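PDB 2OO3: protein involved in catabolism of external DNA from Legionella pneumophila subsp. pneumophila, which probably methylates N6 of the adenine at position 2030 of 23S ribosomal RNA, with S-adenosyl-L-methionine as methyl donor. Local coordinates for residues Ile182-Ala185 with Tyr186-Phe189; Ser44-Gly47 with Ile48-Leu51; Ser85-Lys88 with Gln89-Asn93. All coordinates share one frame; numbering follows the deposited sequence.

In the fold
All three contacts are local, each made within one continuous run of chain. Interactions 1 and 3 lie at the C-terminal ends of helices 174-188 and 81-90, on opposite sides of the chain's centre. Buried aliphatics line their inner faces (Ile182 and Ala185; Val86 and Ile87), while Lys183, Ser187, Ser85 and Lys88 are exposed; Asn91 is the buried polar exception. In both, a side chain bonds to a carbonyl of the last turn. Interaction 2 is a glycine-rich turn between strands 38-41 and 48-50, joined by water and an arginine-tyrosine packing, beside the predicted S-adenosyl-L-methionine site. Interactions 2 and 3 touch directly, CG2 of Ile48 lying 3.6 Å from CD1 of Ile90.

Interaction 1 of 3, residues Ile182-Ala185 with Tyr186-Phe189; sequences IKNA and YSKF. With SO4 (sulfate ion), chain C.
The carbonyl oxygen of Asn184 takes a short bond from its neighbour one turn on: Ser187 OG donates to Asn184 O at 2.6 Å. With chi1 at 70° the serine hydroxyl folds back over its own helix, and it meets the carbonyl obliquely, at a C=O...O angle of 133° and somewhat out of the carbonyl plane. Serine suits this exposed place because its short arm can return to the backbone. The same oxygen receives a weak second bond, from Lys188 N at 3.5 Å.

Ordinary helical bonds run alongside. Tyr186 N reaches Ile182 O at 2.8 Å, and Ser187 N reaches Lys183 O at 3.0 Å. Ala185 O then accepts from Phe189 N at 3.0 Å and, weakly, from Lys188 N, as the last turn of helix 174-188 gives way to loop. This helix is the crossover of the beta-alpha-beta unit formed with strands 161-165 and 193-200, in the Rossmann-like fold of the methyltransferase, and on its buried face Ile182 packs on Val196 and Met213 while the single methyl of Ala185 lies against Leu154 and Tyr194.

Tyr186 has CG trans to its backbone N (chi1 -178°), which carries the ring away from Ile182-Ala185. Its hydroxyl lies 3.4 Å from O2 of a sulfate ion, probably from the crystallisation liquor and also held by Ser217, Ser218, Lys219 and Lys278; this contact is weak, and Ser217 OG is a second weak partner of the hydroxyl. Lys188 turns the other way, and its ammonium group bonds to the carbonyl of Asn151.

Interaction 2 of 3, residues Ser44-Gly47 with Ile48-Leu51; sequences SGRG and IYDL
Arg46 and Tyr49 bring their side chains across each other at a slant, the aliphatic part of the arginine against the ring: Arg46 CG lies 3.4 Å from Tyr49 CE1. The guanidinium plane is turned only 24° from that of the ring. Arg46 takes the rotamer with CG between its N and carbonyl carbon (chi1 62°), and this folds CG and CD over toward Tyr49 and the carbonyl of Ile48. A long arginine fits because its methylenes pack here while its charged end reaches on to a salt bridge with Glu125 and a cation-pi contact with Phe128.

The turn follows strand 38-41, an interior strand of the Rossmann-like sheet between 115-119 and 161-165, and leads into strand 48-50, which pairs antiparallel with 98-100. Gly45 and Gly47 both have positive phi; glycine suits Gly45, whose CA faces Tyr49 OH, and the backbone angles of Gly47 by themselves call for it. Gly45 N bonds to Glu120, a predicted S-adenosyl-L-methionine ligand.

At the far end of the tyrosine, a water lies in the ring plane at its edge, 2.6 Å from Tyr49 OH. It donates to Ser44 O at 2.6 Å and accepts from Gly47 N at 3.1 Å, tying the phenol to both ends of the turn.

Interaction 3 of 3, residues Ser85-Lys88 with Gln89-Asn93; sequences SVIK and QINLN
On the buried side, Asn91 folds its amide back onto the helix: ND2 donates to Ile87 O at 2.9 Å, with an N-H...O angle of 159°. The oxygen lies close to the plane of the amide. The chi1 of -82°, with CG opposite the carbonyl carbon, sets the side chain alongside that of Ile87, whose CG2 is 3.8 Å from ND2. Asparagine can serve both ways here: its amide also gives to Tyr98 O, and its OD1 accepts from Ser97 N. Asn91 N adds weak bonds to Ile87 O and Lys88 O.

Asn91 is the first residue past helix 81-90 to leave helical backbone angles, and it couples this helix end to strand 98-100. Val86, Ile87 and Ile90 supply the apolar face, packing on Pro100; Val86 and Ile90 also touch Tyr104, and Ile87 touches Trp70.

The outer side is looser: Ser85 and Lys88 are exposed. Lysine suits because its CB lies against Gln89 N and its chain touches Trp70. Gln89, though exposed, has its amide held by Tyr104 OH and Asn108 OD1. A water 2.7 Å from both Lys88 O and Asn93 O can donate to either, with more acceptors near it than protons.

Interaction 1 of 3, residues Ile182-Ala185 with Tyr186-Phe189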
ATOM      1  N   ILE A 182     -12.286   4.078   8.741  1.00  8.99           N
ATOM      2  CA  ILE A 182     -11.964   5.154   7.775  1.00  8.57           C
ATOM      3  C   ILE A 182     -13.060   6.213   7.733  1.00 10.20           C
ATOM      4  O   ILE A 182     -12.762   7.401   7.704  1.00 10.46           O
ATOM      5  CB  ILE A 182     -11.679   4.610   6.359  1.00  7.93           C
ATOM      6  CG1 ILE A 182     -10.520   3.606   6.407  1.00  5.92           C
ATOM      7  CG2 ILE A 182     -11.428   5.769   5.336  1.00  7.07           C
ATOM      8  CD1 ILE A 182     -10.357   2.742   5.124  1.00  8.31           C
ATOM      9  N   LYS A 183     -14.335   5.803   7.748  1.00 10.55           N
ATOM     10  CA  LYS A 183     -15.402   6.790   7.760  1.00 10.52           C
ATOM     11  C   LYS A 183     -15.249   7.727   8.960  1.00 10.36           C
ATOM     12  O   LYS A 183     -15.369   8.958   8.810  1.00  9.91           O
ATOM     13  CB  LYS A 183     -16.793   6.118   7.757  1.00 10.79           C
ATOM     14  CG  LYS A 183     -17.953   7.144   7.629  1.00 12.33           C
ATOM     15  CD  LYS A 183     -19.296   6.423   7.475  1.00 13.12           C
ATOM     16  CE  LYS A 183     -20.442   7.330   7.787  1.00 18.25           C
ATOM     17  NZ  LYS A 183     -21.761   6.574   7.713  1.00 23.43           N
ATOM     18  N   ASN A 184     -14.921   7.171  10.126  1.00  9.24           N
ATOM     19  CA  ASN A 184     -14.802   7.985  11.345  1.00 11.12           C
ATOM     20  C   ASN A 184     -13.630   8.955  11.226  1.00 11.06           C
ATOM     21  O   ASN A 184     -13.766  10.136  11.548  1.00  9.16           O
ATOM     22  CB  ASN A 184     -14.583   7.112  12.586  1.00 11.64           C
ATOM     23  CG  ASN A 184     -14.222   7.936  13.823  1.00 18.10           C
ATOM     24  OD1 ASN A 184     -13.095   7.841  14.367  1.00 21.56           O
ATOM     25  ND2 ASN A 184     -15.168   8.781  14.258  1.00 19.09           N
ATOM     26  N   ALA A 185     -12.494   8.419  10.753  1.00 10.32           N
ATOM     27  CA  ALA A 185     -11.268   9.175  10.549  1.00  9.47           C
ATOM     28  C   ALA A 185     -11.533  10.317   9.572  1.00  9.26           C
ATOM     29  O   ALA A 185     -11.178  11.447   9.842  1.00  8.28           O
ATOM     30  CB  ALA A 185     -10.174   8.247  10.015  1.00  9.45           C
ATOM     31  N   TYR A 186     -12.172  10.004   8.444  1.00  9.78           N
ATOM     32  CA  TYR A 186     -12.469  10.984   7.416  1.00 10.84           C
ATOM     33  C   TYR A 186     -13.340  12.119   7.972  1.00 12.15           C
ATOM     34  O   TYR A 186     -13.129  13.289   7.613  1.00 11.35           O
ATOM     35  CB  TYR A 186     -13.165  10.310   6.226  1.00 10.66           C
ATOM     36  CG  TYR A 186     -13.466  11.251   5.091  1.00 11.77           C
ATOM     37  CD1 TYR A 186     -12.512  11.524   4.099  1.00  9.48           C
ATOM     38  CD2 TYR A 186     -14.707  11.888   5.008  1.00 11.82           C
ATOM     39  CE1 TYR A 186     -12.799  12.393   3.074  1.00 11.60           C
ATOM     40  CE2 TYR A 186     -15.000  12.731   3.984  1.00 12.34           C
ATOM     41  CZ  TYR A 186     -14.046  12.984   3.028  1.00 12.74           C
ATOM     42  OH  TYR A 186     -14.351  13.858   2.027  1.00 13.44           O
ATOM     43  N   SER A 187     -14.303  11.792   8.850  1.00 13.17           N
ATOM     44  CA  SER A 187     -15.169  12.845   9.422  1.00 15.32           C
ATOM     45  C   SER A 187     -14.364  13.913  10.186  1.00 15.50           C
ATOM     46  O   SER A 187     -14.749  15.074  10.192  1.00 16.29           O
ATOM     47  CB  SER A 187     -16.279  12.268  10.313  1.00 15.84           C
ATOM     48  OG  SER A 187     -15.760  11.733  11.519  1.00 18.20           O
ATOM     49  N   LYS A 188     -13.246  13.505  10.793  1.00 15.63           N
ATOM     50  CA  LYS A 188     -12.371  14.383  11.596  1.00 15.47           C
ATOM     51  C   LYS A 188     -11.252  15.016  10.765  1.00 13.88           C
ATOM     52  O   LYS A 188     -10.705  16.040  11.140  1.00 12.47           O
ATOM     53  CB  LYS A 188     -11.685  13.574  12.707  1.00 16.02           C
ATOM     54  CG  LYS A 188     -12.602  13.012  13.779  1.00 18.93           C
ATOM     55  CD  LYS A 188     -11.809  12.043  14.647  1.00 23.35           C
ATOM     56  CE  LYS A 188     -12.089  12.319  16.112  1.00 29.82           C
ATOM     57  NZ  LYS A 188     -10.916  11.961  16.944  1.00 32.31           N
ATOM     58  N   PHE A 189     -10.907  14.388   9.644  1.00 12.35           N
ATOM     59  CA  PHE A 189      -9.797  14.868   8.837  1.00 10.29           C
ATOM     60  C   PHE A 189     -10.110  14.580   7.372  1.00  9.31           C
ATOM     61  O   PHE A 189      -9.573  13.653   6.780  1.00  9.10           O
ATOM     62  CB  PHE A 189      -8.515  14.166   9.303  1.00  8.47           C
ATOM     63  CG  PHE A 189      -7.268  14.676   8.650  1.00  9.12           C
ATOM     64  CD1 PHE A 189      -7.068  16.043   8.462  1.00  9.92           C
ATOM     65  CD2 PHE A 189      -6.280  13.782   8.225  1.00  9.37           C
ATOM     66  CE1 PHE A 189      -5.899  16.524   7.866  1.00 10.66           C
ATOM     67  CE2 PHE A 189      -5.106  14.249   7.634  1.00  9.28           C
ATOM     68  CZ  PHE A 189      -4.919  15.613   7.457  1.00  8.93           C
TER
HETATM   69  S   SO4 C 302     -17.298  14.435  -0.766  1.00 48.92           S
HETATM   70  O1  SO4 C 302     -15.897  14.183  -1.087  1.00 48.25           O
HETATM   71  O2  SO4 C 302     -17.461  14.364   0.686  1.00 51.05           O
HETATM   72  O3  SO4 C 302     -17.645  15.773  -1.240  1.00 49.03           O
HETATM   73  O4  SO4 C 302     -18.173  13.438  -1.370  1.00 47.97           O

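Interaction 2 of 3, residues Ser44-Gly47 with Ile48-Leu51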
ATOM      1  N   SER A  44       1.755  -2.166  10.075  1.00  6.27           N
ATOM      2  CA  SER A  44       3.108  -2.043   9.525  1.00  8.24           C
ATOM      3  C   SER A  44       3.891  -3.343   9.281  1.00  9.25           C
ATOM      4  O   SER A  44       4.851  -3.345   8.505  1.00 11.18           O
ATOM      5  CB  SER A  44       3.945  -1.108  10.400  1.00  7.34           C
ATOM      6  OG  SER A  44       3.275   0.123  10.527  1.00  8.52           O
ATOM      7  N   GLY A  45       3.522  -4.419   9.967  1.00  9.24           N
ATOM      8  CA  GLY A  45       4.238  -5.684   9.873  1.00  9.92           C
ATOM      9  C   GLY A  45       5.667  -5.577  10.397  1.00 10.68           C
ATOM     10  O   GLY A  45       5.969  -4.736  11.233  1.00 12.55           O
ATOM     11  N   ARG A  46       6.572  -6.411   9.912  1.00 10.12           N
ATOM     12  CA  ARG A  46       7.927  -6.407  10.463  1.00  9.71           C
ATOM     13  C   ARG A  46       8.866  -5.477   9.699  1.00  9.74           C
ATOM     14  O   ARG A  46       9.985  -5.224  10.148  1.00 11.06           O
ATOM     15  CB  ARG A  46       8.483  -7.824  10.524  1.00 10.42           C
ATOM     16  CG  ARG A  46       8.601  -8.479   9.185  1.00 10.35           C
ATOM     17  CD  ARG A  46       9.284  -9.843   9.275  1.00 16.90           C
ATOM     18  NE  ARG A  46       8.592 -10.773  10.167  1.00 23.19           N
ATOM     19  CZ  ARG A  46       9.132 -11.902  10.627  1.00 27.44           C
ATOM     20  NH1 ARG A  46      10.380 -12.238  10.279  1.00 27.16           N
ATOM     21  NH2 ARG A  46       8.435 -12.692  11.437  1.00 27.11           N
ATOM     22  N   GLY A  47       8.428  -4.956   8.557  1.00  9.70           N
ATOM     23  CA  GLY A  47       9.180  -3.875   7.869  1.00  9.87           C
ATOM     24  C   GLY A  47      10.147  -4.307   6.763  1.00  9.20           C
ATOM     25  O   GLY A  47      10.344  -3.588   5.821  1.00  9.75           O
ATOM     26  N   ILE A  48      10.812  -5.441   6.934  1.00 10.28           N
ATOM     27  CA  ILE A  48      11.693  -6.033   5.925  1.00 10.79           C
ATOM     28  C   ILE A  48      11.457  -7.552   5.951  1.00 10.03           C
ATOM     29  O   ILE A  48      11.119  -8.122   6.994  1.00  9.19           O
ATOM     30  CB  ILE A  48      13.225  -5.690   6.130  1.00 11.30           C
ATOM     31  CG1 ILE A  48      13.789  -6.347   7.406  1.00 13.18           C
ATOM     32  CG2 ILE A  48      13.461  -4.163   6.180  1.00 12.83           C
ATOM     33  CD1 ILE A  48      15.309  -6.025   7.712  1.00 13.05           C
ATOM     34  N   TYR A  49      11.615  -8.190   4.799  1.00  9.06           N
ATOM     35  CA  TYR A  49      11.272  -9.615   4.624  1.00  9.21           C
ATOM     36  C   TYR A  49      12.430 -10.345   4.000  1.00 10.29           C
ATOM     37  O   TYR A  49      12.907  -9.967   2.914  1.00 10.51           O
ATOM     38  CB  TYR A  49       9.977  -9.761   3.777  1.00  8.49           C
ATOM     39  CG  TYR A  49       8.845  -9.072   4.504  1.00  7.27           C
ATOM     40  CD1 TYR A  49       8.081  -9.765   5.456  1.00  9.05           C
ATOM     41  CD2 TYR A  49       8.595  -7.718   4.322  1.00  5.18           C
ATOM     42  CE1 TYR A  49       7.086  -9.145   6.175  1.00  7.44           C
ATOM     43  CE2 TYR A  49       7.593  -7.076   5.045  1.00  4.54           C
ATOM     44  CZ  TYR A  49       6.847  -7.809   5.977  1.00  8.05           C
ATOM     45  OH  TYR A  49       5.871  -7.195   6.720  1.00  8.41           O
ATOM     46  N   ASP A  50      12.914 -11.361   4.721  1.00 11.25           N
ATOM     47  CA  ASP A  50      13.972 -12.228   4.269  1.00 11.83           C
ATOM     48  C   ASP A  50      13.324 -13.279   3.401  1.00 13.40           C
ATOM     49  O   ASP A  50      12.529 -14.085   3.886  1.00 13.91           O
ATOM     50  CB  ASP A  50      14.633 -12.872   5.483  1.00 13.25           C
ATOM     51  CG  ASP A  50      15.799 -13.819   5.120  1.00 14.60           C
ATOM     52  OD1 ASP A  50      16.046 -14.124   3.932  1.00 14.79           O
ATOM     53  OD2 ASP A  50      16.472 -14.270   6.078  1.00 20.22           O
ATOM     54  N   LEU A  51      13.642 -13.246   2.110  1.00 14.22           N
ATOM     55  CA  LEU A  51      13.089 -14.163   1.140  1.00 16.76           C
ATOM     56  C   LEU A  51      13.778 -15.543   1.160  1.00 20.02           C
ATOM     57  O   LEU A  51      13.328 -16.475   0.494  1.00 21.09           O
ATOM     58  CB  LEU A  51      13.217 -13.557  -0.257  1.00 15.26           C
ATOM     59  CG  LEU A  51      12.499 -12.228  -0.510  1.00 12.15           C
ATOM     60  CD1 LEU A  51      12.767 -11.867  -1.950  1.00 10.90           C
ATOM     61  CD2 LEU A  51      10.957 -12.278  -0.206  1.00  7.75           C
TER
HETATM   62  O   HOH W   1       6.077  -4.582   6.616  1.00 11.58           O
HETATM   63  O   HOH W   2      11.792 -12.247   7.259  1.00 19.76           O

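Interaction 3 of 3, residues Ser85-Lys88 with Gln89-Asn93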
ATOM      1  N   SER A  85      14.326   1.406  -6.968  1.00  8.91           N
ATOM      2  CA  SER A  85      15.532   1.908  -6.289  1.00 10.05           C
ATOM      3  C   SER A  85      15.555   1.427  -4.844  1.00  9.21           C
ATOM      4  O   SER A  85      16.618   1.110  -4.333  1.00  8.85           O
ATOM      5  CB  SER A  85      15.648   3.435  -6.325  1.00 10.17           C
ATOM      6  OG  SER A  85      14.701   3.996  -5.455  1.00 16.47           O
ATOM      7  N   VAL A  86      14.390   1.355  -4.194  1.00  8.08           N
ATOM      8  CA  VAL A  86      14.354   0.858  -2.804  1.00  7.23           C
ATOM      9  C   VAL A  86      14.709  -0.645  -2.713  1.00  7.83           C
ATOM     10  O   VAL A  86      15.422  -1.091  -1.782  1.00  8.13           O
ATOM     11  CB  VAL A  86      12.985   1.159  -2.127  1.00  7.13           C
ATOM     12  CG1 VAL A  86      12.905   0.559  -0.729  1.00  7.53           C
ATOM     13  CG2 VAL A  86      12.753   2.649  -2.057  1.00  5.74           C
ATOM     14  N   ILE A  87      14.198  -1.428  -3.659  1.00  6.99           N
ATOM     15  CA  ILE A  87      14.492  -2.858  -3.705  1.00  8.14           C
ATOM     16  C   ILE A  87      15.992  -3.072  -3.995  1.00  8.64           C
ATOM     17  O   ILE A  87      16.630  -3.978  -3.433  1.00  8.44           O
ATOM     18  CB  ILE A  87      13.610  -3.556  -4.750  1.00  8.50           C
ATOM     19  CG1 ILE A  87      12.140  -3.490  -4.296  1.00  9.31           C
ATOM     20  CG2 ILE A  87      13.978  -5.054  -4.935  1.00  8.06           C
ATOM     21  CD1 ILE A  87      11.268  -3.536  -5.401  1.00  9.36           C
ATOM     22  N   LYS A  88      16.534  -2.236  -4.872  1.00  8.64           N
ATOM     23  CA  LYS A  88      17.984  -2.246  -5.142  1.00 11.02           C
ATOM     24  C   LYS A  88      18.759  -1.966  -3.850  1.00  9.78           C
ATOM     25  O   LYS A  88      19.730  -2.663  -3.545  1.00 10.94           O
ATOM     26  CB  LYS A  88      18.320  -1.186  -6.198  1.00 10.40           C
ATOM     27  CG  LYS A  88      19.738  -1.306  -6.768  1.00 15.55           C
ATOM     28  CD  LYS A  88      19.914  -0.403  -8.041  1.00 15.09           C
ATOM     29  CE  LYS A  88      19.105  -0.893  -9.254  1.00 19.10           C
ATOM     30  NZ  LYS A  88      19.226   0.086 -10.435  1.00 21.65           N
ATOM     31  N   GLN A  89      18.316  -0.959  -3.090  1.00  9.84           N
ATOM     32  CA  GLN A  89      19.031  -0.484  -1.905  1.00  9.55           C
ATOM     33  C   GLN A  89      19.106  -1.535  -0.841  1.00  9.30           C
ATOM     34  O   GLN A  89      20.158  -1.731  -0.237  1.00  7.84           O
ATOM     35  CB  GLN A  89      18.303   0.703  -1.282  1.00 10.86           C
ATOM     36  CG  GLN A  89      19.069   1.323  -0.110  1.00 13.68           C
ATOM     37  CD  GLN A  89      18.157   2.078   0.784  1.00 16.41           C
ATOM     38  OE1 GLN A  89      17.505   1.500   1.626  1.00 17.89           O
ATOM     39  NE2 GLN A  89      18.071   3.383   0.580  1.00 19.59           N
ATOM     40  N   ILE A  90      17.971  -2.186  -0.566  1.00  8.77           N
ATOM     41  CA  ILE A  90      17.919  -3.157   0.543  1.00  8.42           C
ATOM     42  C   ILE A  90      18.771  -4.430   0.251  1.00  9.60           C
ATOM     43  O   ILE A  90      19.263  -5.095   1.177  1.00  9.06           O
ATOM     44  CB  ILE A  90      16.425  -3.492   0.938  1.00  7.91           C
ATOM     45  CG1 ILE A  90      16.326  -4.169   2.325  1.00  7.01           C
ATOM     46  CG2 ILE A  90      15.765  -4.349  -0.101  1.00  6.34           C
ATOM     47  CD1 ILE A  90      14.858  -4.194   2.867  1.00  8.83           C
ATOM     48  N   ASN A  91      18.936  -4.759  -1.028  1.00  9.24           N
ATOM     49  CA  ASN A  91      19.603  -5.977  -1.431  1.00 10.45           C
ATOM     50  C   ASN A  91      21.082  -5.753  -1.705  1.00 12.21           C
ATOM     51  O   ASN A  91      21.427  -4.746  -2.337  1.00 11.64           O
ATOM     52  CB  ASN A  91      18.943  -6.531  -2.688  1.00 10.35           C
ATOM     53  CG  ASN A  91      17.717  -7.303  -2.366  1.00 11.03           C
ATOM     54  OD1 ASN A  91      17.826  -8.372  -1.793  1.00  9.91           O
ATOM     55  ND2 ASN A  91      16.531  -6.755  -2.677  1.00  6.66           N
ATOM     56  N   LEU A  92      21.944  -6.688  -1.284  1.00 13.26           N
ATOM     57  CA  LEU A  92      23.398  -6.455  -1.398  1.00 15.67           C
ATOM     58  C   LEU A  92      23.876  -6.458  -2.839  1.00 18.45           C
ATOM     59  O   LEU A  92      24.788  -5.686  -3.224  1.00 20.45           O
ATOM     60  CB  LEU A  92      24.202  -7.481  -0.584  1.00 15.00           C
ATOM     61  CG  LEU A  92      24.150  -7.358   0.936  1.00 13.82           C
ATOM     62  CD1 LEU A  92      25.192  -8.303   1.597  1.00 12.62           C
ATOM     63  CD2 LEU A  92      24.300  -5.898   1.420  1.00 11.97           C
ATOM     64  N   ASN A  93      23.272  -7.323  -3.633  1.00 20.34           N
ATOM     65  CA  ASN A  93      23.586  -7.372  -5.063  1.00 22.97           C
ATOM     66  C   ASN A  93      22.309  -7.516  -5.912  1.00 23.35           C
ATOM     67  O   ASN A  93      21.226  -7.070  -5.497  1.00 22.69           O
ATOM     68  CB  ASN A  93      24.594  -8.492  -5.345  1.00 22.88           C
ATOM     69  CG  ASN A  93      24.160  -9.812  -4.792  1.00 24.46           C
ATOM     70  OD1 ASN A  93      22.977 -10.047  -4.559  1.00 25.16           O
ATOM     71  ND2 ASN A  93      25.132 -10.703  -4.563  1.00 28.20           N
TER
HETATM   72  O   HOH W   3      20.724  -4.467  -5.308  1.00 12.33           O